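Local coordinates for protein GDP-6-deoxy-D-mannose reductase (Pseudomonas aeruginosa, PDB 6X3B) that probably reduces GDP-4-dehydro-6-deoxy-D-mannose to GDP-rhamnose with NADPH, a step toward the O-antigen of lipopolysaccharide, at residues N106-L111 and L163-T168. Residues are numbered along the deposited sequence; the frame is centred on the assembly and turned at random.
Sequences NLLQAL and LQWGIT
Helical segments 106-111 and 163-168 come closest at L108 and W165, whose CA atoms are 8.1 Å apart, and the indole of W165 reaches across to helix 93-114. The CB of L108 sits over one face of the indole in a CH-pi contact, 3.7 Å from the centroid of the six-membered ring and only 5° off its normal. Farther out, CD1 of L108 reaches the five-membered ring, 3.9 Å from CG of W165, as the two side chains pass each other in opposite directions. The main chain of L108 takes part as well: its O lies 3.6 Å from CZ3 of W165. At CZ2 and CH2 the indole meets the aliphatic part of Q109, with CG 3.8 Å from CZ2 of W165. Chi1 of -64° sets this CG anti to the carbonyl carbon of Q109. The chain, extended beyond CG, crosses the tryptophan at about a right angle, its amide plane 77° from the indole. No hydrogen bond joins the two segments, so van der Waals and CH-pi contacts carry the pairing. W165 also touches L105, K112 and W171, while Q109 packs on P93 of the second subunit. L108 rests on F120 of strand 119-123, which places the contact between helices 93-114 and 150-169 on the largely parallel central sheet of the Rossmann-type NAD(P)-binding domain characteristic of the epimerase/dehydratase family.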
loop_
_atom_site.group_PDB
_atom_site.type_symbol
_atom_site.label_atom_id
_atom_site.label_comp_id
_atom_site.label_asym_id
_atom_site.label_seq_id
_atom_site.Cartn_x
_atom_site.Cartn_y
_atom_site.Cartn_z
ATOM N N ASN A 106 12.165 7.044 6.563
ATOM C CA ASN A 106 13.309 7.700 7.184
ATOM C C ASN A 106 13.337 7.433 8.681
ATOM O O ASN A 106 14.402 7.163 9.250
ATOM C CB ASN A 106 13.292 9.209 6.908
ATOM C CG ASN A 106 13.551 9.534 5.458
ATOM O OD1 ASN A 106 14.171 8.745 4.735
ATOM N ND2 ASN A 106 13.086 10.705 5.019
ATOM N N LEU A 107 12.181 7.509 9.339
ATOM C CA LEU A 107 12.123 7.188 10.766
ATOM C C LEU A 107 12.584 5.756 11.038
ATOM O O LEU A 107 13.375 5.505 11.953
ATOM C CB LEU A 107 10.706 7.396 11.279
ATOM C CG LEU A 107 10.437 6.939 12.706
ATOM C CD1 LEU A 107 11.252 7.797 13.683
ATOM C CD2 LEU A 107 8.940 7.073 12.947
ATOM N N LEU A 108 12.073 4.793 10.266
ATOM C CA LEU A 108 12.458 3.399 10.474
ATOM C C LEU A 108 13.965 3.219 10.322
ATOM O O LEU A 108 14.613 2.588 11.165
ATOM C CB LEU A 108 11.692 2.515 9.485
ATOM C CG LEU A 108 10.183 2.417 9.765
ATOM C CD1 LEU A 108 9.451 1.793 8.552
ATOM C CD2 LEU A 108 9.931 1.584 11.038
ATOM N N GLN A 109 14.555 3.830 9.285
ATOM C CA GLN A 109 15.993 3.689 9.064
ATOM C C GLN A 109 16.810 4.349 10.171
ATOM O O GLN A 109 17.861 3.821 10.573
ATOM C CB GLN A 109 16.368 4.268 7.703
ATOM C CG GLN A 109 15.707 3.497 6.589
ATOM C CD GLN A 109 16.226 3.884 5.249
ATOM O OE1 GLN A 109 16.227 5.077 4.888
ATOM N NE2 GLN A 109 16.650 2.889 4.474
ATOM N N ALA A 110 16.381 5.530 10.634
ATOM C CA ALA A 110 17.071 6.187 11.738
ATOM C C ALA A 110 17.023 5.329 13.006
ATOM O O ALA A 110 18.034 5.174 13.705
ATOM C CB ALA A 110 16.457 7.566 11.998
ATOM N N LEU A 111 15.844 4.783 13.325
ATOM C CA LEU A 111 15.720 3.872 14.463
ATOM C C LEU A 111 16.641 2.668 14.295
ATOM O O LEU A 111 17.339 2.259 15.239
ATOM C CB LEU A 111 14.262 3.419 14.616
ATOM C CG LEU A 111 13.286 4.441 15.228
ATOM C CD1 LEU A 111 11.830 4.088 14.955
ATOM C CD2 LEU A 111 13.519 4.595 16.734
ATOM N N LEU A 163 4.956 -3.140 8.143
ATOM C CA LEU A 163 4.839 -4.577 8.346
ATOM C C LEU A 163 5.939 -5.329 7.622
ATOM O O LEU A 163 6.410 -6.362 8.121
ATOM C CB LEU A 163 3.465 -5.063 7.893
ATOM C CG LEU A 163 2.299 -4.579 8.754
ATOM C CD1 LEU A 163 0.979 -4.802 8.046
ATOM C CD2 LEU A 163 2.320 -5.259 10.143
ATOM N N GLN A 164 6.365 -4.828 6.459
ATOM C CA GLN A 164 7.518 -5.405 5.773
ATOM C C GLN A 164 8.777 -5.278 6.615
ATOM O O GLN A 164 9.586 -6.218 6.677
ATOM C CB GLN A 164 7.724 -4.739 4.413
ATOM C CG GLN A 164 8.908 -5.266 3.606
ATOM C CD GLN A 164 10.113 -4.342 3.640
ATOM O OE1 GLN A 164 11.197 -4.727 4.102
ATOM N NE2 GLN A 164 9.931 -3.112 3.175
ATOM N N TRP A 165 8.946 -4.133 7.294
ATOM C CA TRP A 165 10.077 -3.961 8.198
ATOM C C TRP A 165 10.022 -4.962 9.339
ATOM O O TRP A 165 11.058 -5.472 9.780
ATOM C CB TRP A 165 10.119 -2.529 8.746
ATOM C CG TRP A 165 10.956 -1.728 7.870
ATOM C CD1 TRP A 165 10.712 -1.440 6.547
ATOM C CD2 TRP A 165 12.230 -1.172 8.179
ATOM N NE1 TRP A 165 11.750 -0.701 6.028
ATOM C CE2 TRP A 165 12.698 -0.527 7.008
ATOM C CE3 TRP A 165 13.021 -1.136 9.339
ATOM C CZ2 TRP A 165 13.916 0.153 6.969
ATOM C CZ3 TRP A 165 14.234 -0.470 9.295
ATOM C CH2 TRP A 165 14.674 0.159 8.127
ATOM N N GLY A 166 8.825 -5.244 9.843
ATOM C CA GLY A 166 8.713 -6.232 10.899
ATOM C C GLY A 166 9.132 -7.609 10.426
ATOM O O GLY A 166 9.775 -8.359 11.159
ATOM N N ILE A 167 8.772 -7.954 9.190
ATOM C CA ILE A 167 9.193 -9.223 8.608
ATOM C C ILE A 167 10.697 -9.240 8.398
ATOM O O ILE A 167 11.375 -10.190 8.795
ATOM C CB ILE A 167 8.441 -9.483 7.290
ATOM C CG1 ILE A 167 6.964 -9.732 7.570
ATOM C CG2 ILE A 167 9.091 -10.651 6.494
ATOM C CD1 ILE A 167 6.089 -9.653 6.333
ATOM N N THR A 168 11.249 -8.168 7.813
ATOM C CA THR A 168 12.662 -8.160 7.434
ATOM C C THR A 168 13.572 -7.980 8.645
ATOM O O THR A 168 14.630 -8.620 8.739
ATOM C CB THR A 168 12.928 -7.044 6.423
ATOM O OG1 THR A 168 12.179 -7.311 5.222
ATOM C CG2 THR A 168 14.413 -7.000 6.074
#